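Side-chain contacts in putative ABC transporter, ATP-binding protein ComA (Streptococcus mutans, PDB 3K8U), which belongs to the C39 peptidase family of clan CA, and is modelled here as the peptidase domain of a putative ABC transporter: residues A26-S31 / T81-V86; V99-G102 / L108-G111; G53-A58 / F63-I68; I85-K90 / Q95-V100. One frame throughout, in Å; residues are numbered along the deposited sequence.

Contact 1 (A26-S31 / T81-V86)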
loop_
_atom_site.group_PDB
_atom_site.type_symbol
_atom_site.label_atom_id
_atom_site.label_comp_id
_atom_site.label_asym_id
_atom_site.label_seq_id
_atom_site.Cartn_x
_atom_site.Cartn_y
_atom_site.Cartn_z
ATOM N N ALA A 26 2.667 7.265 5.128
ATOM C CA ALA A 26 3.466 8.271 5.822
ATOM C C ALA A 26 2.598 9.463 6.227
ATOM O O ALA A 26 2.746 10.001 7.328
ATOM C CB ALA A 26 4.627 8.726 4.940
ATOM N N LYS A 27 1.674 9.846 5.348
ATOM C CA LYS A 27 0.770 10.964 5.596
ATOM C C LYS A 27 -0.159 10.674 6.776
ATOM O O LYS A 27 -0.543 11.585 7.512
ATOM C CB LYS A 27 -0.042 11.286 4.337
ATOM C CG LYS A 27 -0.756 12.626 4.388
ATOM C CD LYS A 27 -1.342 13.007 3.038
ATOM C CE LYS A 27 -1.928 14.413 3.082
ATOM N NZ LYS A 27 -2.440 14.863 1.757
ATOM N N HIS A 28 -0.523 9.403 6.945
ATOM C CA HIS A 28 -1.384 8.996 8.052
ATOM C C HIS A 28 -0.674 9.287 9.374
ATOM O O HIS A 28 -1.299 9.713 10.345
ATOM C CB HIS A 28 -1.719 7.504 7.960
ATOM C CG HIS A 28 -2.424 6.968 9.169
ATOM N ND1 HIS A 28 -1.771 6.270 10.162
ATOM C CD2 HIS A 28 -3.719 7.042 9.552
ATOM C CE1 HIS A 28 -2.634 5.938 11.105
ATOM N NE2 HIS A 28 -3.824 6.395 10.760
ATOM N N TYR A 29 0.640 9.076 9.388
ATOM C CA TYR A 29 1.450 9.314 10.575
ATOM C C TYR A 29 1.986 10.746 10.683
ATOM O O TYR A 29 2.953 11.004 11.402
ATOM C CB TYR A 29 2.587 8.294 10.650
ATOM C CG TYR A 29 2.102 6.876 10.855
ATOM C CD1 TYR A 29 1.445 6.508 12.029
ATOM C CD2 TYR A 29 2.292 5.902 9.875
ATOM C CE1 TYR A 29 0.989 5.207 12.224
ATOM C CE2 TYR A 29 1.839 4.597 10.059
ATOM C CZ TYR A 29 1.189 4.258 11.234
ATOM O OH TYR A 29 0.736 2.972 11.422
ATOM N N GLY A 30 1.362 11.667 9.952
ATOM C CA GLY A 30 1.753 13.068 10.003
ATOM C C GLY A 30 2.881 13.571 9.117
ATOM O O GLY A 30 3.160 14.773 9.119
ATOM N N SER A 31 3.538 12.682 8.376
ATOM C CA SER A 31 4.638 13.086 7.499
ATOM C C SER A 31 4.205 13.198 6.041
ATOM O O SER A 31 3.519 12.321 5.518
ATOM C CB SER A 31 5.804 12.104 7.612
ATOM O OG SER A 31 6.367 12.115 8.911
ATOM N N THR A 81 -3.645 -3.714 13.043
ATOM C CA THR A 81 -3.354 -2.290 12.950
ATOM C C THR A 81 -3.397 -1.799 11.515
ATOM O O THR A 81 -2.684 -2.310 10.650
ATOM C CB THR A 81 -1.975 -1.939 13.544
ATOM O OG1 THR A 81 -0.953 -2.665 12.850
ATOM C CG2 THR A 81 -1.930 -2.275 15.028
ATOM N N TYR A 82 -4.266 -0.825 11.271
ATOM C CA TYR A 82 -4.420 -0.211 9.960
ATOM C C TYR A 82 -3.788 1.174 10.052
ATOM O O TYR A 82 -3.700 1.749 11.138
ATOM C CB TYR A 82 -5.901 -0.066 9.608
ATOM C CG TYR A 82 -6.649 -1.365 9.426
ATOM C CD1 TYR A 82 -6.609 -2.052 8.212
ATOM C CD2 TYR A 82 -7.437 -1.886 10.452
ATOM C CE1 TYR A 82 -7.341 -3.225 8.022
ATOM C CE2 TYR A 82 -8.171 -3.058 10.274
ATOM C CZ TYR A 82 -8.120 -3.718 9.059
ATOM O OH TYR A 82 -8.857 -4.863 8.876
ATOM N N PRO A 83 -3.329 1.728 8.920
ATOM C CA PRO A 83 -3.373 1.125 7.586
ATOM C C PRO A 83 -2.082 0.378 7.270
ATOM O O PRO A 83 -1.101 0.474 8.011
ATOM C CB PRO A 83 -3.513 2.352 6.690
ATOM C CG PRO A 83 -2.571 3.322 7.362
ATOM C CD PRO A 83 -2.875 3.133 8.846
ATOM N N PHE A 84 -2.108 -0.419 6.208
ATOM C CA PHE A 84 -0.913 -1.128 5.767
ATOM C C PHE A 84 -0.929 -1.283 4.251
ATOM O O PHE A 84 -1.921 -0.955 3.595
ATOM C CB PHE A 84 -0.710 -2.464 6.501
ATOM C CG PHE A 84 -1.840 -3.434 6.351
ATOM C CD1 PHE A 84 -1.806 -4.415 5.363
ATOM C CD2 PHE A 84 -2.923 -3.399 7.227
ATOM C CE1 PHE A 84 -2.831 -5.346 5.252
ATOM C CE2 PHE A 84 -3.953 -4.326 7.124
ATOM C CZ PHE A 84 -3.908 -5.301 6.136
ATOM N N ILE A 85 0.182 -1.748 3.694
ATOM C CA ILE A 85 0.321 -1.898 2.250
ATOM C C ILE A 85 0.226 -3.349 1.793
ATOM O O ILE A 85 0.703 -4.243 2.480
ATOM C CB ILE A 85 1.677 -1.310 1.805
ATOM C CG1 ILE A 85 1.724 0.185 2.146
ATOM C CG2 ILE A 85 1.920 -1.544 0.314
ATOM C CD1 ILE A 85 3.114 0.790 2.089
ATOM N N VAL A 86 -0.421 -3.575 0.650
ATOM C CA VAL A 86 -0.538 -4.921 0.086
ATOM C C VAL A 86 -0.174 -4.929 -1.391
ATOM O O VAL A 86 -0.363 -3.932 -2.096
ATOM C CB VAL A 86 -1.964 -5.531 0.249
ATOM C CG1 VAL A 86 -2.258 -5.801 1.718
ATOM C CG2 VAL A 86 -3.026 -4.617 -0.360
#

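Contact 2 (V99-G102 / L108-G111)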
loop_
_atom_site.group_PDB
_atom_site.type_symbol
_atom_site.label_atom_id
_atom_site.label_comp_id
_atom_site.label_asym_id
_atom_site.label_seq_id
_atom_site.Cartn_x
_atom_site.Cartn_y
_atom_site.Cartn_z
ATOM N N VAL A 99 -3.437 0.495 -0.339
ATOM C CA VAL A 99 -3.302 0.798 1.071
ATOM C C VAL A 99 -4.589 0.165 1.613
ATOM O O VAL A 99 -5.621 0.201 0.938
ATOM C CB VAL A 99 -3.350 2.313 1.358
ATOM C CG1 VAL A 99 -3.362 2.551 2.860
ATOM C CG2 VAL A 99 -2.149 3.014 0.724
ATOM N N VAL A 100 -4.516 -0.512 2.756
ATOM C CA VAL A 100 -5.718 -1.096 3.338
ATOM C C VAL A 100 -6.018 -0.291 4.599
ATOM O O VAL A 100 -5.191 -0.216 5.506
ATOM C CB VAL A 100 -5.557 -2.605 3.664
ATOM C CG1 VAL A 100 -6.851 -3.146 4.266
ATOM C CG2 VAL A 100 -5.233 -3.375 2.396
ATOM N N TYR A 101 -7.190 0.336 4.623
ATOM C CA TYR A 101 -7.603 1.188 5.739
ATOM C C TYR A 101 -8.472 0.515 6.785
ATOM O O TYR A 101 -8.501 0.944 7.938
ATOM C CB TYR A 101 -8.350 2.407 5.206
ATOM C CG TYR A 101 -7.547 3.248 4.253
ATOM C CD1 TYR A 101 -6.535 4.089 4.715
ATOM C CD2 TYR A 101 -7.800 3.205 2.885
ATOM C CE1 TYR A 101 -5.792 4.867 3.831
ATOM C CE2 TYR A 101 -7.068 3.972 1.998
ATOM C CZ TYR A 101 -6.069 4.798 2.472
ATOM O OH TYR A 101 -5.338 5.538 1.576
ATOM N N GLY A 102 -9.214 -0.506 6.375
ATOM C CA GLY A 102 -10.076 -1.192 7.316
ATOM C C GLY A 102 -10.958 -2.219 6.651
ATOM O O GLY A 102 -10.787 -2.539 5.474
ATOM N N LEU A 108 -13.659 -4.588 2.278
ATOM C CA LEU A 108 -12.468 -3.940 2.804
ATOM C C LEU A 108 -12.445 -2.524 2.253
ATOM O O LEU A 108 -12.952 -2.279 1.161
ATOM C CB LEU A 108 -11.213 -4.663 2.314
ATOM C CG LEU A 108 -11.040 -6.125 2.719
ATOM C CD1 LEU A 108 -9.800 -6.695 2.065
ATOM C CD2 LEU A 108 -10.947 -6.220 4.230
ATOM N N ILE A 109 -11.893 -1.594 3.021
ATOM C CA ILE A 109 -11.767 -0.218 2.561
ATOM C C ILE A 109 -10.319 -0.120 2.087
ATOM O O ILE A 109 -9.389 -0.297 2.876
ATOM C CB ILE A 109 -11.998 0.798 3.696
ATOM C CG1 ILE A 109 -13.352 0.546 4.361
ATOM C CG2 ILE A 109 -11.940 2.224 3.139
ATOM C CD1 ILE A 109 -13.590 1.395 5.590
ATOM N N ILE A 110 -10.133 0.086 0.789
ATOM C CA ILE A 110 -8.787 0.175 0.234
ATOM C C ILE A 110 -8.489 1.498 -0.457
ATOM O O ILE A 110 -9.397 2.242 -0.827
ATOM C CB ILE A 110 -8.495 -0.997 -0.742
ATOM C CG1 ILE A 110 -9.452 -0.968 -1.937
ATOM C CG2 ILE A 110 -8.611 -2.347 -0.007
ATOM C CD1 ILE A 110 -8.829 -0.448 -3.214
ATOM N N GLY A 111 -7.199 1.778 -0.611
ATOM C CA GLY A 111 -6.762 2.990 -1.273
ATOM C C GLY A 111 -5.916 2.591 -2.461
ATOM O O GLY A 111 -4.829 2.034 -2.305
#

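Contact 3 (G53-A58 / F63-I68)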
loop_
_atom_site.group_PDB
_atom_site.type_symbol
_atom_site.label_atom_id
_atom_site.label_comp_id
_atom_site.label_asym_id
_atom_site.label_seq_id
_atom_site.Cartn_x
_atom_site.Cartn_y
_atom_site.Cartn_z
ATOM N N GLY A 53 12.021 -2.262 -2.369
ATOM C CA GLY A 53 12.176 -0.828 -2.548
ATOM C C GLY A 53 11.289 -0.036 -1.602
ATOM O O GLY A 53 11.718 0.975 -1.042
ATOM N N ILE A 54 10.048 -0.482 -1.429
ATOM C CA ILE A 54 9.119 0.190 -0.523
ATOM C C ILE A 54 9.657 0.110 0.909
ATOM O O ILE A 54 9.707 1.115 1.628
ATOM C CB ILE A 54 7.707 -0.451 -0.579
ATOM C CG1 ILE A 54 7.041 -0.153 -1.922
ATOM C CG2 ILE A 54 6.841 0.061 0.567
ATOM C CD1 ILE A 54 5.666 -0.781 -2.075
ATOM N N VAL A 55 10.090 -1.086 1.299
ATOM C CA VAL A 55 10.631 -1.325 2.633
ATOM C C VAL A 55 11.882 -0.490 2.905
ATOM O O VAL A 55 11.994 0.139 3.960
ATOM C CB VAL A 55 10.941 -2.827 2.844
ATOM C CG1 VAL A 55 11.705 -3.042 4.143
ATOM C CG2 VAL A 55 9.646 -3.625 2.869
ATOM N N GLU A 56 12.808 -0.474 1.949
ATOM C CA GLU A 56 14.046 0.291 2.088
ATOM C C GLU A 56 13.767 1.777 2.258
ATOM O O GLU A 56 14.367 2.434 3.112
ATOM C CB GLU A 56 14.959 0.075 0.877
ATOM C CG GLU A 56 15.535 -1.329 0.772
ATOM C CD GLU A 56 16.463 -1.504 -0.420
ATOM O OE1 GLU A 56 16.144 -1.000 -1.520
ATOM O OE2 GLU A 56 17.516 -2.157 -0.253
ATOM N N ALA A 57 12.846 2.298 1.452
ATOM C CA ALA A 57 12.480 3.708 1.517
ATOM C C ALA A 57 11.854 4.038 2.868
ATOM O O ALA A 57 12.225 5.024 3.505
ATOM C CB ALA A 57 11.527 4.059 0.385
ATOM N N ALA A 58 10.929 3.190 3.315
ATOM C CA ALA A 58 10.254 3.384 4.594
ATOM C C ALA A 58 11.252 3.438 5.754
ATOM O O ALA A 58 11.099 4.248 6.670
ATOM C CB ALA A 58 9.238 2.276 4.825
ATOM N N PHE A 63 10.855 4.641 9.645
ATOM C CA PHE A 63 9.744 3.763 9.996
ATOM C C PHE A 63 10.225 2.349 10.269
ATOM O O PHE A 63 11.153 1.862 9.623
ATOM C CB PHE A 63 8.707 3.706 8.865
ATOM C CG PHE A 63 7.849 4.930 8.754
ATOM C CD1 PHE A 63 6.729 5.082 9.562
ATOM C CD2 PHE A 63 8.151 5.925 7.834
ATOM C CE1 PHE A 63 5.920 6.210 9.453
ATOM C CE2 PHE A 63 7.350 7.055 7.717
ATOM C CZ PHE A 63 6.232 7.199 8.528
ATOM N N GLU A 64 9.617 1.710 11.261
ATOM C CA GLU A 64 9.931 0.328 11.588
ATOM C C GLU A 64 9.057 -0.443 10.597
ATOM O O GLU A 64 7.858 -0.185 10.497
ATOM C CB GLU A 64 9.516 0.009 13.024
ATOM C CG GLU A 64 9.880 -1.396 13.470
ATOM C CD GLU A 64 9.521 -1.662 14.919
ATOM O OE1 GLU A 64 8.570 -2.436 15.166
ATOM O OE2 GLU A 64 10.193 -1.100 15.811
ATOM N N THR A 65 9.658 -1.356 9.844
ATOM C CA THR A 65 8.906 -2.095 8.835
ATOM C C THR A 65 8.982 -3.606 8.968
ATOM O O THR A 65 9.938 -4.150 9.516
ATOM C CB THR A 65 9.412 -1.755 7.415
ATOM O OG1 THR A 65 10.676 -2.397 7.193
ATOM C CG2 THR A 65 9.594 -0.258 7.250
ATOM N N ARG A 66 7.959 -4.272 8.443
ATOM C CA ARG A 66 7.905 -5.726 8.423
ATOM C C ARG A 66 7.062 -6.162 7.233
ATOM O O ARG A 66 6.055 -5.528 6.908
ATOM C CB ARG A 66 7.361 -6.306 9.737
ATOM C CG ARG A 66 5.885 -6.097 10.014
ATOM C CD ARG A 66 5.524 -6.720 11.364
ATOM N NE ARG A 66 4.092 -6.670 11.648
ATOM C CZ ARG A 66 3.475 -5.657 12.249
ATOM N NH1 ARG A 66 4.160 -4.590 12.644
ATOM N NH2 ARG A 66 2.163 -5.704 12.434
ATOM N N SER A 67 7.542 -7.187 6.533
ATOM C CA SER A 67 6.858 -7.736 5.369
ATOM C C SER A 67 6.472 -9.170 5.699
ATOM O O SER A 67 7.310 -9.969 6.121
ATOM C CB SER A 67 7.777 -7.707 4.147
ATOM O OG SER A 67 8.177 -6.381 3.862
ATOM N N ILE A 68 5.197 -9.488 5.529
ATOM C CA ILE A 68 4.710 -10.822 5.842
ATOM C C ILE A 68 3.858 -11.388 4.719
ATOM O O ILE A 68 3.378 -10.651 3.854
ATOM C CB ILE A 68 3.838 -10.812 7.123
ATOM C CG1 ILE A 68 2.640 -9.880 6.929
ATOM C CG2 ILE A 68 4.666 -10.363 8.329
ATOM C CD1 ILE A 68 1.417 -10.267 7.726
#

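Contact 4 (I85-K90 / Q95-V100)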
loop_
_atom_site.group_PDB
_atom_site.type_symbol
_atom_site.label_atom_id
_atom_site.label_comp_id
_atom_site.label_asym_id
_atom_site.label_seq_id
_atom_site.Cartn_x
_atom_site.Cartn_y
_atom_site.Cartn_z
ATOM N N ILE A 85 0.182 -1.748 3.694
ATOM C CA ILE A 85 0.321 -1.898 2.250
ATOM C C ILE A 85 0.226 -3.349 1.793
ATOM O O ILE A 85 0.703 -4.243 2.480
ATOM C CB ILE A 85 1.677 -1.310 1.805
ATOM C CG1 ILE A 85 1.724 0.185 2.146
ATOM C CG2 ILE A 85 1.920 -1.544 0.314
ATOM C CD1 ILE A 85 3.114 0.790 2.089
ATOM N N VAL A 86 -0.421 -3.575 0.650
ATOM C CA VAL A 86 -0.538 -4.921 0.086
ATOM C C VAL A 86 -0.174 -4.929 -1.391
ATOM O O VAL A 86 -0.363 -3.932 -2.096
ATOM C CB VAL A 86 -1.964 -5.531 0.249
ATOM C CG1 VAL A 86 -2.258 -5.801 1.718
ATOM C CG2 VAL A 86 -3.026 -4.617 -0.360
ATOM N N HIS A 87 0.355 -6.059 -1.848
ATOM C CA HIS A 87 0.743 -6.234 -3.243
ATOM C C HIS A 87 -0.407 -6.939 -3.956
ATOM O O HIS A 87 -0.838 -8.024 -3.542
ATOM C CB HIS A 87 2.022 -7.082 -3.322
ATOM C CG HIS A 87 2.569 -7.242 -4.708
ATOM N ND1 HIS A 87 3.406 -8.281 -5.059
ATOM C CD2 HIS A 87 2.403 -6.500 -5.829
ATOM C CE1 HIS A 87 3.729 -8.173 -6.335
ATOM N NE2 HIS A 87 3.134 -7.102 -6.826
ATOM N N VAL A 88 -0.926 -6.310 -5.006
ATOM C CA VAL A 88 -2.038 -6.886 -5.762
ATOM C C VAL A 88 -1.711 -6.955 -7.242
ATOM O O VAL A 88 -1.095 -6.038 -7.791
ATOM C CB VAL A 88 -3.347 -6.077 -5.575
ATOM C CG1 VAL A 88 -3.826 -6.172 -4.133
ATOM C CG2 VAL A 88 -3.129 -4.608 -5.962
ATOM N N ILE A 89 -2.087 -8.063 -7.877
ATOM C CA ILE A 89 -1.841 -8.241 -9.304
ATOM C C ILE A 89 -3.095 -7.788 -10.049
ATOM O O ILE A 89 -4.185 -8.302 -9.814
ATOM C CB ILE A 89 -1.560 -9.727 -9.663
ATOM C CG1 ILE A 89 -0.451 -10.294 -8.774
ATOM C CG2 ILE A 89 -1.184 -9.855 -11.141
ATOM C CD1 ILE A 89 0.913 -9.642 -8.959
ATOM N N LYS A 90 -2.947 -6.787 -10.908
ATOM C CA LYS A 90 -4.081 -6.283 -11.674
ATOM C C LYS A 90 -3.757 -6.370 -13.153
ATOM O O LYS A 90 -3.017 -5.541 -13.687
ATOM C CB LYS A 90 -4.404 -4.843 -11.274
ATOM C CG LYS A 90 -4.816 -4.690 -9.820
ATOM C CD LYS A 90 -5.334 -3.295 -9.531
ATOM C CE LYS A 90 -6.607 -3.001 -10.305
ATOM N NZ LYS A 90 -7.709 -3.939 -9.966
ATOM N N GLN A 95 3.387 -4.915 -10.432
ATOM C CA GLN A 95 3.904 -4.081 -9.350
ATOM C C GLN A 95 2.901 -3.015 -8.903
ATOM O O GLN A 95 3.214 -1.823 -8.843
ATOM C CB GLN A 95 5.233 -3.426 -9.753
ATOM C CG GLN A 95 6.371 -4.407 -10.024
ATOM C CD GLN A 95 6.911 -5.072 -8.765
ATOM O OE1 GLN A 95 6.240 -5.126 -7.728
ATOM N NE2 GLN A 95 8.137 -5.576 -8.850
ATOM N N HIS A 96 1.682 -3.448 -8.611
ATOM C CA HIS A 96 0.647 -2.536 -8.147
ATOM C C HIS A 96 0.408 -2.818 -6.667
ATOM O O HIS A 96 0.542 -3.958 -6.220
ATOM C CB HIS A 96 -0.651 -2.718 -8.939
ATOM C CG HIS A 96 -1.563 -1.535 -8.861
ATOM N ND1 HIS A 96 -1.384 -0.408 -9.636
ATOM C CD2 HIS A 96 -2.634 -1.283 -8.072
ATOM C CE1 HIS A 96 -2.303 0.488 -9.325
ATOM N NE2 HIS A 96 -3.074 -0.017 -8.380
ATOM N N TYR A 97 0.074 -1.778 -5.907
ATOM C CA TYR A 97 -0.166 -1.926 -4.475
ATOM C C TYR A 97 -1.373 -1.109 -4.052
ATOM O O TYR A 97 -1.743 -0.148 -4.723
ATOM C CB TYR A 97 1.038 -1.413 -3.663
ATOM C CG TYR A 97 2.354 -2.092 -3.969
ATOM C CD1 TYR A 97 2.806 -3.157 -3.195
ATOM C CD2 TYR A 97 3.141 -1.675 -5.045
ATOM C CE1 TYR A 97 4.009 -3.798 -3.487
ATOM C CE2 TYR A 97 4.339 -2.305 -5.344
ATOM C CZ TYR A 97 4.767 -3.364 -4.565
ATOM O OH TYR A 97 5.949 -3.996 -4.872
ATOM N N TYR A 98 -1.966 -1.493 -2.927
ATOM C CA TYR A 98 -3.097 -0.769 -2.348
ATOM C C TYR A 98 -2.731 -0.470 -0.909
ATOM O O TYR A 98 -1.840 -1.100 -0.328
ATOM C CB TYR A 98 -4.355 -1.636 -2.221
ATOM C CG TYR A 98 -5.071 -2.080 -3.470
ATOM C CD1 TYR A 98 -4.924 -1.410 -4.681
ATOM C CD2 TYR A 98 -5.941 -3.172 -3.418
ATOM C CE1 TYR A 98 -5.630 -1.817 -5.814
ATOM C CE2 TYR A 98 -6.646 -3.587 -4.536
ATOM C CZ TYR A 98 -6.492 -2.910 -5.728
ATOM O OH TYR A 98 -7.204 -3.331 -6.825
ATOM N N VAL A 99 -3.437 0.495 -0.339
ATOM C CA VAL A 99 -3.302 0.798 1.071
ATOM C C VAL A 99 -4.589 0.165 1.613
ATOM O O VAL A 99 -5.621 0.201 0.938
ATOM C CB VAL A 99 -3.350 2.313 1.358
ATOM C CG1 VAL A 99 -3.362 2.551 2.860
ATOM C CG2 VAL A 99 -2.149 3.014 0.724
ATOM N N VAL A 100 -4.516 -0.512 2.756
ATOM C CA VAL A 100 -5.718 -1.096 3.338
ATOM C C VAL A 100 -6.018 -0.291 4.599
ATOM O O VAL A 100 -5.191 -0.216 5.506
ATOM C CB VAL A 100 -5.557 -2.605 3.664
ATOM C CG1 VAL A 100 -6.851 -3.146 4.266
ATOM C CG2 VAL A 100 -5.233 -3.375 2.396
#

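Contact 1 (A26-S31 / T81-V86)
H28 and P83 make the main touch between the segments, and it is a CH-pi contact. P83 CD sits over the middle of the H28 imidazole, 3.6 Å from the ring centroid and 14° off the ring normal. The histidine reaches it because its CG is turned anti to the backbone N (chi1 171°), which carries the ring off the helix end to the proline just before strand 84-90. The peptide bond before P83 is cis.

Looser van der Waals contact surrounds this pair. Y29 OH comes to 4.4 Å from P83 CD, and Y82 O lies 4.3 Å from H28 CE1. H28 also rests on its own neighbour: its ND1 lies over the centre of the Y29 ring, 3.5 Å above the plane. On the far segment, P83 also packs against V99 and so ties the contact to the adjoining strand, while Y29 leans on P140.

Backbone hydrogen bonds hold the helix end itself. S31 N reaches A26 O at 3.0 Å and G30 N reaches K27 O at 3.1 Å, with G30 at positive phi. This is a Schellman motif, ending helix 17-28 where its last turn meets the chain entering strand 84-90.

Contact 2 (V99-G102 / L108-G111)
A classic beta bulge marks this antiparallel hairpin between strands 93-104 and 107-112: Y101 and G102 both face I109, so the register slips by one. Both backbone polar atoms of I109 stay bonded, Y101 N to I109 O at 2.9 Å and I109 N to G102 O at 2.9 Å. The second is nearly straight at the hydrogen, yet its donor stands 47° out of the carbonyl plane. Before the bulge the pairing is regular, V99 and G111 exchanging two bonds, with G111 N at 2.7 Å from V99 O.

Y101 and I109 carry the side-chain contact. Y101 CB meets I109 CG2 at 4.1 Å, and the tyrosine ring edge runs back along the partner backbone until CE2 lies 3.4 Å from CA of G111, a residue with no side chain at that spot. V99 CG1 covers one face of the same ring, 3.4 Å above its plane but offset toward the rim. The phenol OH is bonded to K7 O. V100 CG2 and I110 CG2 touch lightly on the face of the sheet opposite V99. Four backbone bonds thus satisfy the polar groups they join, while the tyrosine spends its hydroxyl on the N-terminal segment.

Contact 3 (G53-A58 / F63-I68)
V55 overlaps two hydroxyl side chains at once, its CG1 lying 3.3 Å from T65 OG1 and its CG2 3.3 Å from S67 OG. It is the forked end of a helix residue laid across alternate residues of an edge strand, in an alpha-beta unit where helix 51-60 turns back into strand 63-69. The segments run nearly antiparallel, at 158°, with axes 8.4 Å apart at closest. This strand is outermost in the sheet within the chain.

With chi1 of V55 at 171°, the fork is turned to put CG1 over T65 and CG2 by S67. These are close van der Waals contacts between methyl and hydroxyl. T65 divides its two branches: CG2 goes to A58 CB at 3.5 Å, while OG1, set between its backbone N and carbonyl carbon (chi1 74°), touches V55 and also has a weak hydrogen bond from K59 NZ. Deeper in, L138 of the next strand meets both A58 and T65, and L22 of helix 17-28 meets A58.

At the turn, the backbone closes the unit. F63 N donates to A58 O at 3.0 Å, with the donor tilted from the carbonyl plane. The same oxygen lies in the plane of the F63 ring, at its edge, 3.6 Å from CD2.

Contact 4 (I85-K90 / Q95-V100)
Strands 84-90 and 93-104 pair as an antiparallel beta hairpin, strongly twisted (137° between the short segments), with V86 and Y98 exchanging two 3.0 Å hydrogen bonds and V88 N reaching H96 O. It occupies the middle of the six-stranded antiparallel sheet.

On one face, V88 drops a methyl onto Y98. Its CG2 sits over the ring centre, 3.6 Å from the centroid and only 7° off the normal, while CG1 meets CD2 of the same ring. V86 CG2 extends this apolar patch to V100 CG2 at 3.7 Å. Farther along, K90 lays CD 3.7 Å from H96 CD2, then bends at chi3 and chi4 to bring NZ to Y98 OH in a weak bond. E130 gathers both ends, as a salt bridge to K90 and a hydrogen bond to Y98. H96 NE2 is bonded to D112 OD1.

On the opposite face I85 CG2 touches CD1 of Y97, whose OH is bonded to T49 O. H87 forms an offset stack on Y97, centroids 5.0 Å apart and planes at 27°. Its NE2 bonds L94 O, and at the ring edge, in plane, H87 CD2 lies 3.2 Å from H96 O.

Contacts 1, 2 and 4 are continuous: F84 O lies 2.8 Å from V100 N, probably a hydrogen bond, and contact 4 shares I85 and V86 with contact 1 and V99 and V100 with contact 2. Centres of contacts 1 and 2, and of 2 and 4, are about 10 Å apart. Contact 3 sits across the domain, its centre about 18 Å from that of contact 2, but is joined by packing to contacts 1 and 4: F63 CE1 to Y29 CD2 at 3.7 Å and I54 CD1 to Y97 CZ at 3.7 Å. H96 of contact 4 touches C17 and is bonded to D112, an arrangement consistent with the cysteine-histidine-aspartate site of C39 peptidases.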